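Side-chain contacts in GTPase activator-like protein (Chaetomium thermophilum, PDB 5HIU), which probably acts as a GTPase activator as the fungal counterpart of TSC2, this fragment being its helical N-terminal part: residues 29-34 / 62-67; 77-82 / 115-120; 88-93 / 122-127; 101-106 / 133-138; 144-149 / 185-190. One frame throughout, in Å; residues are numbered along the deposited sequence.

The contacts run from contact 1, near the N-terminal end of an all-helical solenoid, to contact 5, with contacts 2, 3 and 4 interleaved between them; contacts 1 and 5 centre about 43 and 13 Å from the chain's centre and about 30 Å apart. Contacts 2 and 3 join the same two helices, 75-89 and 115-126, with centres about 14 Å apart. Contact 4 packs beside contact 3, centre to centre about 11 Å, where L125 meets F135 and L106. Contact 1 reaches contacts 3 and 4 through W62 and contact 2 through the bond of S81 OG to A65 O. Contact 5 adjoins contacts 2 and 3 through W146 and the probable Q186-E123 hydrogen bond.

Contact 1. Residues 29-34 / 62-67; sequences AKLKNG and WHAAKD
K32 and A64 bring the last turns of helices 22-33 and 59-65 close together, with their CA atoms only 4.8 Å apart. The methyl of A64 points at the other helix and is met by two side chains. The extended aliphatic chain of K32 runs alongside it, CG lying 3.3 Å and CE 3.6 Å from A64 CB. L31 comes in next to it: its CG stands opposite the backbone N (chi1 -178°), which sends CD2 across to A64 CB at 3.5 Å and on to A65 CB at 4.0 Å. L31 is also packed against A42, A43 and L46 of helix 36-52 and L84 of helix 75-89. R39 joins the two segments from outside, bonding L31 O and forming a salt bridge with D67. No hydrogen bond runs directly between the segments, and the contact therefore rests on van der Waals packing and the burial of apolar carbon; small alanine side chains allow a close backbone approach and the lysine charge stays at the exposed margin.

Contact 2. Residues 77-82 / 115-120; sequences ARQASW and FCYQLV
W82 and Y117 each lay a CB over the face of the other's ring. Y117 CB sits 3.8 Å from the centroid of the five-membered ring of W82, and W82 CB sits 4.0 Å from the centroid of the Y117 ring, so the pair makes reciprocal CH-pi contacts. The five-membered ring of W82 and the Y117 ring are almost parallel, 4° apart, but slid until they barely overlap, centroids 5.0 Å apart. In both residues CG stands opposite the carbonyl carbon. Each aromatic has a further neighbour: Q118 CG packs on W82 CH2 at 3.6 Å, and Q79 CG approaches Y117 CE2 at 3.7 Å. Farther out, W82 NE1 bonds D114 OD2, an oxygen that also receives R78 NE in a salt bridge, while Q118 NE2 is taken by L106 O. The segments of helices 75-89 and 115-126 run nearly parallel here, at 14° and 10.6 Å between axes. With the polar ends of W82 and Q118 bonded outside the pair, the interface itself is left to dispersion and CH-pi attraction, and the bond to D114 would restrain the indole's rotation.

Contact 3. Residues 88-93 / 122-127; sequences CVKYPN and LEQLTN
V89 and K90 pack on L125 and Q124 in a largely apolar contact with an amide at its margin, between the C-terminal ends of helices 75-89 and 115-126. In the apolar half a leucine methyl meets the valine branch point: L125 CD1 touches V89 CB at 3.7 Å, and V89 CG2 lies 3.9 Å from Q124 CB. Behind it, L125 also meets F103, L106 and F135, and V89 meets W62. At the margin the long K90 chain brings a methylene rather than its charge to the amide, K90 CE lying 3.2 Å from Q124 OE1; the neighbouring ammonium, in a salt bridge with E87, may polarise that CH group toward the oxygen. Q124 is bent at chi2 (-57°), which carries its amide to K90 on one side and to E123 on its own helix. Its NE2 bonds E123 OE2 at 3.3 Å through the anti lone pair, in the plane of the amide but bent (N-H...O 138°). Helix 115-126 ends in a Schellman motif: H128 N bonds E123 O, N127 N bonds Q124 O weakly, with positive phi at N127. Helices 75-89 and 115-126, separated in sequence by helix 96-107, stack like alternate helices of an alpha-solenoid.

Contact 4. Residues 101-106 / 133-138; sequences EYFHTL and AGFYYE
F103 and F135 form an offset stack, their centroids 4.3 Å apart and their planes at 10°. The CB of each residue also rests over the partner's ring: F135 CB is 3.6 Å from the F103 centroid, close to the ring normal, and F103 CB is 3.8 Å from that of F135. For F135 this follows from a first torsion that places CG between the backbone N and the carbonyl carbon (chi1 43°). E138 CB adds an aliphatic touch, 3.5 Å from F103 CE2. The stack fastens the loop between helices 115-126 and 139-163 onto helix 96-107, so a connecting segment of the solenoid is folded back on an earlier helix. L122 and M139 touch F103, and L125 touches both rings. Among polar groups, E138 is bent at chi2 and brings OE2 to the edge of the H104 ring, near its plane and 3.1 Å from NE2, the carboxylate turned 38° from the imidazole. Within the loop E138 N bonds F135 O at 2.9 Å; two side chains of helix 96-107 hold its backbone, S100 OG to G134 O and R99 NE to A133 O.

Contact 5. Residues 144-149 / 185-190; sequences TLWLNQ and SQLFAL
Backbone bonds from L190 N to Q186 O and from A189 N to S185 O, each 2.9 Å, keep regular the turn from which L187 and F188 reach W146 and L147. L187 has CG opposite its backbone N (chi1 177°), directing both methyls at helix 139-163. CD2 lies over the main chain, 3.4 Å from W146 O, and meets W146 CB at 4.0 Å; CD1 comes to the edge of the indole, near its plane, at 4.1 Å from CE3. Beside L187, L147 CD2 approaches F188 CE1 at 3.7 Å, the two side chains crossing at about a right angle. The helix segments run antiparallel (158°), 10.4 Å between axes. Outside the pair, W146 meets F115 edge-to-face, L147 touches L210 and M213, and F188 lies on A229 and C230, placing the pair between the preceding helix 115-126 and the following helices 204-219 and 224-240. Having no hydrogen bond between the segments, the buried interface depends on hydrophobic shape matching, with L187 filling the position between tryptophan and leucine.

Contact 1. Residues 29-34 / 62-67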
# COMPACT_ATOMS: atom_id res chain seq x y z
N ALA A 29 47.22 8.96 -1.02
CA ALA A 29 47.97 10.21 -0.88
C ALA A 29 47.47 11.23 -1.91
O ALA A 29 47.14 12.37 -1.56
CB ALA A 29 49.46 9.95 -1.04
N LYS A 30 47.37 10.81 -3.17
CA LYS A 30 46.87 11.68 -4.23
C LYS A 30 45.42 12.04 -3.99
O LYS A 30 45.01 13.18 -4.23
CB LYS A 30 47.02 11.00 -5.59
CG LYS A 30 48.47 10.76 -5.98
CD LYS A 30 48.57 10.03 -7.30
CE LYS A 30 49.99 10.06 -7.86
NZ LYS A 30 50.09 9.25 -9.10
N LEU A 31 44.63 11.08 -3.51
CA LEU A 31 43.23 11.32 -3.20
C LEU A 31 43.06 12.39 -2.13
O LEU A 31 42.14 13.20 -2.19
CB LEU A 31 42.54 10.03 -2.77
CG LEU A 31 41.04 10.12 -2.47
CD1 LEU A 31 40.24 10.54 -3.69
CD2 LEU A 31 40.54 8.79 -1.93
N LYS A 32 43.95 12.39 -1.14
CA LYS A 32 43.92 13.38 -0.08
C LYS A 32 44.52 14.69 -0.55
O LYS A 32 43.94 15.75 -0.33
CB LYS A 32 44.64 12.87 1.17
CG LYS A 32 43.89 11.75 1.86
CD LYS A 32 44.47 11.30 3.20
CE LYS A 32 43.51 10.30 3.85
NZ LYS A 32 43.90 9.77 5.18
N ASN A 33 45.68 14.62 -1.22
CA ASN A 33 46.51 15.80 -1.46
C ASN A 33 46.57 16.32 -2.89
O ASN A 33 47.08 17.42 -3.11
CB ASN A 33 47.95 15.53 -1.03
CG ASN A 33 48.06 15.06 0.40
OD1 ASN A 33 47.06 14.72 1.04
ND2 ASN A 33 49.28 15.02 0.91
N GLY A 34 46.11 15.55 -3.86
CA GLY A 34 46.24 15.95 -5.27
C GLY A 34 45.43 17.20 -5.56
O GLY A 34 44.57 17.59 -4.76
N TRP A 62 37.81 6.49 2.89
CA TRP A 62 36.54 7.16 3.05
C TRP A 62 36.80 8.62 3.34
O TRP A 62 36.24 9.49 2.68
CB TRP A 62 35.72 6.55 4.18
CG TRP A 62 34.39 7.21 4.34
CD1 TRP A 62 34.10 8.30 5.11
CD2 TRP A 62 33.17 6.82 3.70
NE1 TRP A 62 32.77 8.62 4.99
CE2 TRP A 62 32.17 7.74 4.12
CE3 TRP A 62 32.81 5.80 2.82
CZ2 TRP A 62 30.85 7.65 3.70
CZ3 TRP A 62 31.49 5.71 2.39
CH2 TRP A 62 30.52 6.63 2.85
N HIS A 63 37.67 8.88 4.31
CA HIS A 63 37.89 10.24 4.77
C HIS A 63 38.56 11.07 3.70
O HIS A 63 38.24 12.25 3.50
CB HIS A 63 38.76 10.25 6.00
CG HIS A 63 38.22 9.45 7.13
ND1 HIS A 63 36.87 9.23 7.31
CD2 HIS A 63 38.84 8.84 8.16
CE1 HIS A 63 36.69 8.50 8.39
NE2 HIS A 63 37.87 8.25 8.93
N ALA A 64 39.52 10.46 3.02
CA ALA A 64 40.17 11.14 1.92
C ALA A 64 39.14 11.75 0.96
O ALA A 64 39.30 12.88 0.53
CB ALA A 64 41.09 10.17 1.19
N ALA A 65 38.06 11.01 0.67
CA ALA A 65 37.16 11.30 -0.46
C ALA A 65 35.86 11.98 -0.12
O ALA A 65 35.29 12.62 -0.99
CB ALA A 65 36.85 10.00 -1.19
N LYS A 66 35.37 11.82 1.11
CA LYS A 66 34.00 12.24 1.45
C LYS A 66 33.64 13.69 1.11
O LYS A 66 32.48 13.98 0.80
CB LYS A 66 33.67 11.96 2.91
CG LYS A 66 34.56 12.65 3.94
CD LYS A 66 34.42 11.94 5.28
CE LYS A 66 35.40 12.43 6.31
NZ LYS A 66 34.71 13.22 7.37
N ASP A 67 34.62 14.58 1.15
CA ASP A 67 34.40 15.99 0.78
C ASP A 67 34.04 16.18 -0.69
O ASP A 67 33.33 17.13 -1.02
CB ASP A 67 35.62 16.84 1.11
CG ASP A 67 36.82 16.48 0.27
OD1 ASP A 67 36.95 17.02 -0.85
OD2 ASP A 67 37.62 15.64 0.71

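Contact 2. Residues 77-82 / 115-120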
# COMPACT_ATOMS: atom_id res chain seq x y z
N ALA A 77 33.40 15.02 -10.19
CA ALA A 77 34.07 14.78 -8.91
C ALA A 77 33.13 14.21 -7.86
O ALA A 77 33.56 13.45 -6.99
CB ALA A 77 34.72 16.06 -8.39
N ARG A 78 31.86 14.60 -7.89
CA ARG A 78 30.93 14.05 -6.93
C ARG A 78 30.72 12.62 -7.33
O ARG A 78 30.80 11.73 -6.52
CB ARG A 78 29.59 14.81 -6.92
CG ARG A 78 29.70 16.26 -6.46
CD ARG A 78 28.34 16.87 -6.14
NE ARG A 78 27.32 16.52 -7.13
CZ ARG A 78 27.19 17.05 -8.33
NH1 ARG A 78 28.05 17.96 -8.78
NH2 ARG A 78 26.21 16.63 -9.13
N GLN A 79 30.48 12.43 -8.62
CA GLN A 79 30.17 11.12 -9.15
C GLN A 79 31.26 10.11 -8.88
O GLN A 79 31.00 9.06 -8.31
CB GLN A 79 29.83 11.20 -10.64
CG GLN A 79 28.38 11.66 -10.83
CD GLN A 79 28.00 12.00 -12.25
OE1 GLN A 79 28.36 11.31 -13.20
NE2 GLN A 79 27.23 13.07 -12.40
N ALA A 80 32.49 10.43 -9.27
CA ALA A 80 33.60 9.49 -9.09
C ALA A 80 33.84 9.17 -7.61
O ALA A 80 34.33 8.10 -7.27
CB ALA A 80 34.87 10.02 -9.74
N SER A 81 33.49 10.11 -6.74
CA SER A 81 33.58 9.92 -5.29
C SER A 81 32.47 9.01 -4.77
O SER A 81 32.72 8.13 -3.95
CB SER A 81 33.56 11.28 -4.59
OG SER A 81 33.77 11.17 -3.19
N TRP A 82 31.24 9.25 -5.21
CA TRP A 82 30.11 8.41 -4.81
C TRP A 82 30.36 6.96 -5.13
O TRP A 82 30.04 6.07 -4.36
CB TRP A 82 28.85 8.80 -5.56
CG TRP A 82 28.11 9.89 -4.97
CD1 TRP A 82 27.86 11.09 -5.55
CD2 TRP A 82 27.47 9.90 -3.72
NE1 TRP A 82 27.09 11.86 -4.72
CE2 TRP A 82 26.84 11.15 -3.58
CE3 TRP A 82 27.37 8.98 -2.68
CZ2 TRP A 82 26.12 11.50 -2.45
CZ3 TRP A 82 26.65 9.33 -1.55
CH2 TRP A 82 26.04 10.59 -1.45
N PHE A 115 20.82 11.60 -6.07
CA PHE A 115 20.00 10.75 -5.23
C PHE A 115 20.18 9.25 -5.53
O PHE A 115 20.13 8.42 -4.63
CB PHE A 115 18.53 11.18 -5.35
CG PHE A 115 17.60 10.47 -4.41
CD1 PHE A 115 17.63 10.73 -3.05
CD2 PHE A 115 16.69 9.54 -4.89
CE1 PHE A 115 16.77 10.10 -2.19
CE2 PHE A 115 15.82 8.91 -4.03
CZ PHE A 115 15.86 9.18 -2.67
N CYS A 116 20.38 8.89 -6.79
CA CYS A 116 20.51 7.49 -7.15
C CYS A 116 21.69 6.90 -6.38
O CYS A 116 21.57 5.84 -5.76
CB CYS A 116 20.65 7.30 -8.67
SG CYS A 116 22.07 8.13 -9.43
N TYR A 117 22.80 7.63 -6.34
CA TYR A 117 23.97 7.21 -5.60
C TYR A 117 23.72 7.06 -4.09
O TYR A 117 24.18 6.09 -3.47
CB TYR A 117 25.10 8.20 -5.85
CG TYR A 117 25.71 8.11 -7.24
CD1 TYR A 117 26.42 6.98 -7.63
CD2 TYR A 117 25.61 9.15 -8.15
CE1 TYR A 117 26.98 6.88 -8.87
CE2 TYR A 117 26.19 9.06 -9.41
CZ TYR A 117 26.88 7.92 -9.76
OH TYR A 117 27.46 7.80 -11.00
N GLN A 118 23.00 8.01 -3.50
CA GLN A 118 22.68 7.94 -2.07
C GLN A 118 21.88 6.68 -1.73
O GLN A 118 22.22 5.96 -0.80
CB GLN A 118 21.83 9.12 -1.65
CG GLN A 118 22.43 10.45 -1.93
CD GLN A 118 21.78 11.48 -1.07
OE1 GLN A 118 20.82 12.11 -1.49
NE2 GLN A 118 22.25 11.62 0.15
N LEU A 119 20.80 6.49 -2.48
CA LEU A 119 19.95 5.30 -2.49
C LEU A 119 20.79 4.05 -2.49
O LEU A 119 20.67 3.22 -1.60
CB LEU A 119 19.19 5.27 -3.81
CG LEU A 119 17.69 5.05 -4.03
CD1 LEU A 119 17.18 3.75 -3.44
CD2 LEU A 119 16.87 6.20 -3.49
N VAL A 120 21.65 3.93 -3.50
CA VAL A 120 22.47 2.73 -3.65
C VAL A 120 23.45 2.62 -2.46
O VAL A 120 23.64 1.54 -1.89
CB VAL A 120 23.23 2.73 -4.99
CG1 VAL A 120 24.29 1.65 -5.03
CG2 VAL A 120 22.27 2.57 -6.17

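Contact 3. Residues 88-93 / 122-127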
# COMPACT_ATOMS: atom_id res chain seq x y z
N CYS A 88 33.20 1.32 -0.90
CA CYS A 88 33.73 1.28 0.47
C CYS A 88 32.72 0.75 1.49
O CYS A 88 33.07 -0.06 2.34
CB CYS A 88 34.25 2.66 0.89
SG CYS A 88 35.74 3.16 0.00
N VAL A 89 31.47 1.20 1.43
CA VAL A 89 30.51 0.77 2.44
C VAL A 89 30.29 -0.74 2.42
O VAL A 89 29.92 -1.29 3.43
CB VAL A 89 29.15 1.49 2.32
CG1 VAL A 89 29.31 2.96 2.65
CG2 VAL A 89 28.54 1.31 0.93
N LYS A 90 30.55 -1.39 1.29
CA LYS A 90 30.42 -2.85 1.17
C LYS A 90 31.35 -3.61 2.12
O LYS A 90 31.00 -4.68 2.60
CB LYS A 90 30.64 -3.30 -0.28
CG LYS A 90 29.50 -2.88 -1.21
CD LYS A 90 29.89 -2.87 -2.68
CE LYS A 90 28.69 -2.41 -3.52
NZ LYS A 90 28.87 -2.43 -5.00
N TYR A 91 32.50 -3.03 2.40
CA TYR A 91 33.46 -3.59 3.36
C TYR A 91 32.74 -4.22 4.56
O TYR A 91 31.96 -3.54 5.23
CB TYR A 91 34.37 -2.47 3.85
CG TYR A 91 35.47 -2.85 4.80
CD1 TYR A 91 36.61 -3.51 4.35
CD2 TYR A 91 35.41 -2.50 6.15
CE1 TYR A 91 37.64 -3.83 5.22
CE2 TYR A 91 36.43 -2.82 7.02
CZ TYR A 91 37.55 -3.48 6.55
OH TYR A 91 38.57 -3.80 7.41
N PRO A 92 33.02 -5.50 4.83
CA PRO A 92 32.22 -6.22 5.81
C PRO A 92 32.50 -5.80 7.24
O PRO A 92 31.57 -5.41 7.95
CB PRO A 92 32.61 -7.69 5.59
CG PRO A 92 33.93 -7.66 4.92
CD PRO A 92 34.18 -6.29 4.38
N ASN A 93 33.76 -5.85 7.66
CA ASN A 93 34.06 -5.67 9.07
C ASN A 93 34.32 -4.22 9.45
O ASN A 93 35.34 -3.89 10.04
CB ASN A 93 35.17 -6.63 9.51
CG ASN A 93 36.45 -6.47 8.72
OD1 ASN A 93 36.65 -5.47 8.05
ND2 ASN A 93 37.32 -7.46 8.79
N LEU A 122 23.07 3.73 0.55
CA LEU A 122 22.37 3.31 1.74
C LEU A 122 22.01 1.82 1.63
O LEU A 122 22.23 1.05 2.55
CB LEU A 122 21.14 4.16 1.97
CG LEU A 122 20.41 3.87 3.29
CD1 LEU A 122 21.34 3.99 4.49
CD2 LEU A 122 19.25 4.82 3.45
N GLU A 123 21.48 1.45 0.48
CA GLU A 123 21.12 0.08 0.20
C GLU A 123 22.31 -0.84 0.46
O GLU A 123 22.15 -1.87 1.12
CB GLU A 123 20.63 -0.02 -1.24
CG GLU A 123 20.60 -1.41 -1.85
CD GLU A 123 20.26 -1.35 -3.32
OE1 GLU A 123 19.13 -0.92 -3.62
OE2 GLU A 123 21.11 -1.70 -4.18
N GLN A 124 23.50 -0.46 -0.03
CA GLN A 124 24.70 -1.26 0.16
C GLN A 124 25.22 -1.20 1.57
O GLN A 124 25.72 -2.19 2.06
CB GLN A 124 25.81 -0.83 -0.78
CG GLN A 124 25.49 -1.08 -2.24
CD GLN A 124 25.18 -2.55 -2.54
OE1 GLN A 124 25.96 -3.45 -2.22
NE2 GLN A 124 24.03 -2.78 -3.17
N LEU A 125 25.11 -0.05 2.21
CA LEU A 125 25.54 0.09 3.60
C LEU A 125 24.74 -0.86 4.47
O LEU A 125 25.30 -1.54 5.35
CB LEU A 125 25.34 1.53 4.10
CG LEU A 125 25.84 1.84 5.51
CD1 LEU A 125 27.34 1.64 5.57
CD2 LEU A 125 25.47 3.24 6.01
N THR A 126 23.44 -0.92 4.23
CA THR A 126 22.54 -1.72 5.05
C THR A 126 22.44 -3.18 4.58
O THR A 126 21.87 -4.01 5.29
CB THR A 126 21.13 -1.13 5.05
OG1 THR A 126 20.63 -1.09 3.71
CG2 THR A 126 21.14 0.28 5.61
N ASN A 127 22.98 -3.48 3.39
CA ASN A 127 22.86 -4.81 2.80
C ASN A 127 21.40 -5.08 2.46
O ASN A 127 20.84 -6.10 2.83
CB ASN A 127 23.40 -5.87 3.75
CG ASN A 127 23.32 -7.27 3.18
OD1 ASN A 127 23.42 -7.48 1.98
ND2 ASN A 127 23.14 -8.23 4.05

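Contact 4. Residues 101-106 / 133-138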
# COMPACT_ATOMS: atom_id res chain seq x y z
N GLU A 101 29.41 6.91 10.62
CA GLU A 101 29.99 8.04 9.94
C GLU A 101 29.73 7.96 8.46
O GLU A 101 29.58 8.98 7.76
CB GLU A 101 31.48 8.08 10.22
CG GLU A 101 32.11 9.42 9.87
CD GLU A 101 33.53 9.53 10.37
OE1 GLU A 101 33.80 9.14 11.56
OE2 GLU A 101 34.37 10.01 9.56
N TYR A 102 29.66 6.75 7.96
CA TYR A 102 29.28 6.54 6.59
C TYR A 102 27.83 6.97 6.38
O TYR A 102 27.51 7.72 5.46
CB TYR A 102 29.53 5.09 6.20
CG TYR A 102 30.97 4.61 6.40
CD1 TYR A 102 32.03 5.51 6.50
CD2 TYR A 102 31.26 3.26 6.49
CE1 TYR A 102 33.32 5.06 6.69
CE2 TYR A 102 32.54 2.81 6.67
CZ TYR A 102 33.56 3.71 6.77
OH TYR A 102 34.83 3.25 6.95
N PHE A 103 26.94 6.55 7.26
CA PHE A 103 25.54 6.93 7.10
C PHE A 103 25.35 8.46 7.04
O PHE A 103 24.63 8.97 6.21
CB PHE A 103 24.71 6.31 8.22
CG PHE A 103 23.29 6.77 8.24
CD1 PHE A 103 22.32 6.11 7.49
CD2 PHE A 103 22.91 7.84 9.03
CE1 PHE A 103 21.00 6.53 7.52
CE2 PHE A 103 21.59 8.26 9.06
CZ PHE A 103 20.63 7.60 8.31
N HIS A 104 26.01 9.20 7.91
CA HIS A 104 25.80 10.64 7.92
C HIS A 104 26.44 11.34 6.75
O HIS A 104 25.90 12.34 6.26
CB HIS A 104 26.27 11.21 9.24
CG HIS A 104 25.41 10.76 10.38
ND1 HIS A 104 25.84 9.87 11.34
CD2 HIS A 104 24.12 11.04 10.67
CE1 HIS A 104 24.87 9.64 12.19
NE2 HIS A 104 23.81 10.34 11.81
N THR A 105 27.56 10.80 6.28
CA THR A 105 28.18 11.27 5.06
C THR A 105 27.25 11.04 3.86
O THR A 105 27.00 11.96 3.08
CB THR A 105 29.50 10.52 4.81
OG1 THR A 105 30.42 10.77 5.87
CG2 THR A 105 30.14 10.92 3.49
N LEU A 106 26.76 9.82 3.71
CA LEU A 106 25.99 9.50 2.53
C LEU A 106 24.56 10.06 2.52
O LEU A 106 24.00 10.22 1.45
CB LEU A 106 25.97 7.99 2.30
CG LEU A 106 24.97 7.16 3.11
CD1 LEU A 106 23.56 7.11 2.50
CD2 LEU A 106 25.52 5.74 3.26
N ALA A 133 22.92 -1.03 11.94
CA ALA A 133 23.74 -0.72 13.09
C ALA A 133 24.58 0.53 12.81
O ALA A 133 25.22 0.66 11.72
CB ALA A 133 24.63 -1.90 13.43
N GLY A 134 24.56 1.44 13.79
CA GLY A 134 25.20 2.74 13.67
C GLY A 134 24.23 3.88 13.44
O GLY A 134 24.56 5.06 13.67
N PHE A 135 23.06 3.54 12.92
CA PHE A 135 22.01 4.50 12.64
C PHE A 135 20.63 3.84 12.84
O PHE A 135 19.65 4.23 12.23
CB PHE A 135 22.19 5.09 11.22
CG PHE A 135 22.56 4.07 10.18
CD1 PHE A 135 23.86 3.58 10.07
CD2 PHE A 135 21.61 3.58 9.30
CE1 PHE A 135 24.20 2.63 9.12
CE2 PHE A 135 21.93 2.63 8.35
CZ PHE A 135 23.23 2.15 8.25
N TYR A 136 20.59 2.84 13.72
CA TYR A 136 19.35 2.26 14.24
C TYR A 136 18.19 3.26 14.28
O TYR A 136 17.13 3.03 13.71
CB TYR A 136 19.58 1.76 15.66
CG TYR A 136 20.49 0.56 15.76
CD1 TYR A 136 20.06 -0.69 15.36
CD2 TYR A 136 21.77 0.68 16.29
CE1 TYR A 136 20.88 -1.80 15.46
CE2 TYR A 136 22.60 -0.43 16.39
CZ TYR A 136 22.13 -1.66 15.98
OH TYR A 136 22.93 -2.76 16.07
N TYR A 137 18.44 4.38 14.93
CA TYR A 137 17.38 5.31 15.24
C TYR A 137 17.23 6.42 14.23
O TYR A 137 16.27 7.17 14.31
CB TYR A 137 17.57 5.84 16.67
CG TYR A 137 17.10 4.79 17.64
CD1 TYR A 137 15.74 4.52 17.76
CD2 TYR A 137 17.99 4.00 18.36
CE1 TYR A 137 15.27 3.53 18.59
CE2 TYR A 137 17.54 3.00 19.20
CZ TYR A 137 16.16 2.77 19.31
OH TYR A 137 15.64 1.80 20.14
N GLU A 138 18.14 6.49 13.26
CA GLU A 138 18.07 7.51 12.20
C GLU A 138 17.45 7.02 10.89
O GLU A 138 17.02 7.82 10.06
CB GLU A 138 19.47 8.07 11.90
CG GLU A 138 20.11 8.86 13.03
CD GLU A 138 21.18 8.07 13.77
OE1 GLU A 138 20.83 7.01 14.32
OE2 GLU A 138 22.35 8.54 13.83

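Contact 5. Residues 144-149 / 185-190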
# COMPACT_ATOMS: atom_id res chain seq x y z
N THR A 144 11.50 7.99 5.34
CA THR A 144 10.28 8.76 5.20
C THR A 144 10.57 10.07 4.49
O THR A 144 9.79 10.52 3.67
CB THR A 144 9.65 9.02 6.57
OG1 THR A 144 9.29 7.75 7.15
CG2 THR A 144 8.42 9.93 6.44
N LEU A 145 11.69 10.67 4.82
CA LEU A 145 12.07 11.92 4.19
C LEU A 145 12.27 11.68 2.69
O LEU A 145 11.64 12.30 1.84
CB LEU A 145 13.35 12.42 4.83
CG LEU A 145 13.95 13.74 4.36
CD1 LEU A 145 12.88 14.77 4.01
CD2 LEU A 145 14.90 14.25 5.44
N TRP A 146 13.11 10.71 2.39
CA TRP A 146 13.41 10.35 1.02
C TRP A 146 12.18 9.95 0.18
O TRP A 146 12.18 10.15 -1.03
CB TRP A 146 14.42 9.20 1.05
CG TRP A 146 15.80 9.64 1.31
CD1 TRP A 146 16.22 10.89 1.68
CD2 TRP A 146 16.96 8.84 1.23
NE1 TRP A 146 17.58 10.90 1.82
CE2 TRP A 146 18.06 9.65 1.54
CE3 TRP A 146 17.18 7.50 0.90
CZ2 TRP A 146 19.34 9.17 1.56
CZ3 TRP A 146 18.46 7.03 0.93
CH2 TRP A 146 19.53 7.86 1.24
N LEU A 147 11.17 9.37 0.81
CA LEU A 147 9.95 9.01 0.10
C LEU A 147 9.30 10.25 -0.46
O LEU A 147 8.87 10.28 -1.61
CB LEU A 147 8.94 8.35 1.03
CG LEU A 147 8.81 6.84 0.99
CD1 LEU A 147 7.75 6.45 2.01
CD2 LEU A 147 8.42 6.37 -0.39
N ASN A 148 9.20 11.27 0.40
CA ASN A 148 8.60 12.52 0.01
C ASN A 148 9.40 13.06 -1.18
O ASN A 148 8.86 13.27 -2.25
CB ASN A 148 8.61 13.49 1.19
CG ASN A 148 7.81 14.76 0.94
OD1 ASN A 148 6.74 14.75 0.34
ND2 ASN A 148 8.32 15.86 1.43
N GLN A 149 10.71 13.21 -0.99
CA GLN A 149 11.57 13.68 -2.05
C GLN A 149 11.33 12.84 -3.29
O GLN A 149 11.05 13.40 -4.36
CB GLN A 149 13.04 13.54 -1.67
CG GLN A 149 13.60 14.66 -0.81
CD GLN A 149 15.12 14.56 -0.63
OE1 GLN A 149 15.83 13.96 -1.47
NE2 GLN A 149 15.62 15.13 0.46
N SER A 185 10.95 3.26 -7.24
CA SER A 185 10.79 1.83 -7.02
C SER A 185 11.80 1.31 -6.06
O SER A 185 11.46 0.57 -5.16
CB SER A 185 10.96 1.07 -8.31
OG SER A 185 9.99 1.53 -9.20
N GLN A 186 13.04 1.68 -6.27
CA GLN A 186 14.12 1.08 -5.55
C GLN A 186 14.07 1.47 -4.08
O GLN A 186 14.41 0.66 -3.19
CB GLN A 186 15.44 1.49 -6.16
CG GLN A 186 16.59 0.76 -5.51
CD GLN A 186 17.88 0.90 -6.26
OE1 GLN A 186 17.95 1.63 -7.25
NE2 GLN A 186 18.91 0.20 -5.81
N LEU A 187 13.61 2.69 -3.82
CA LEU A 187 13.38 3.15 -2.48
C LEU A 187 12.23 2.39 -1.79
O LEU A 187 12.37 1.97 -0.63
CB LEU A 187 13.12 4.67 -2.50
CG LEU A 187 12.79 5.36 -1.19
CD1 LEU A 187 13.89 5.25 -0.16
CD2 LEU A 187 12.52 6.81 -1.49
N PHE A 188 11.10 2.23 -2.48
CA PHE A 188 9.99 1.41 -1.95
C PHE A 188 10.53 0.03 -1.60
O PHE A 188 10.27 -0.49 -0.51
CB PHE A 188 8.86 1.20 -2.98
CG PHE A 188 7.90 2.36 -3.12
CD1 PHE A 188 7.22 2.85 -2.04
CD2 PHE A 188 7.62 2.90 -4.38
CE1 PHE A 188 6.32 3.87 -2.18
CE2 PHE A 188 6.72 3.93 -4.53
CZ PHE A 188 6.08 4.42 -3.43
N ALA A 189 11.27 -0.58 -2.51
CA ALA A 189 11.89 -1.88 -2.21
C ALA A 189 12.69 -1.77 -0.91
O ALA A 189 12.57 -2.62 -0.05
CB ALA A 189 12.77 -2.37 -3.35
N LEU A 190 13.47 -0.70 -0.76
CA LEU A 190 14.31 -0.53 0.44
C LEU A 190 13.50 -0.37 1.70
O LEU A 190 13.88 -0.85 2.74
CB LEU A 190 15.25 0.66 0.29
CG LEU A 190 16.34 0.80 1.34
CD1 LEU A 190 17.30 -0.36 1.28
CD2 LEU A 190 17.10 2.09 1.12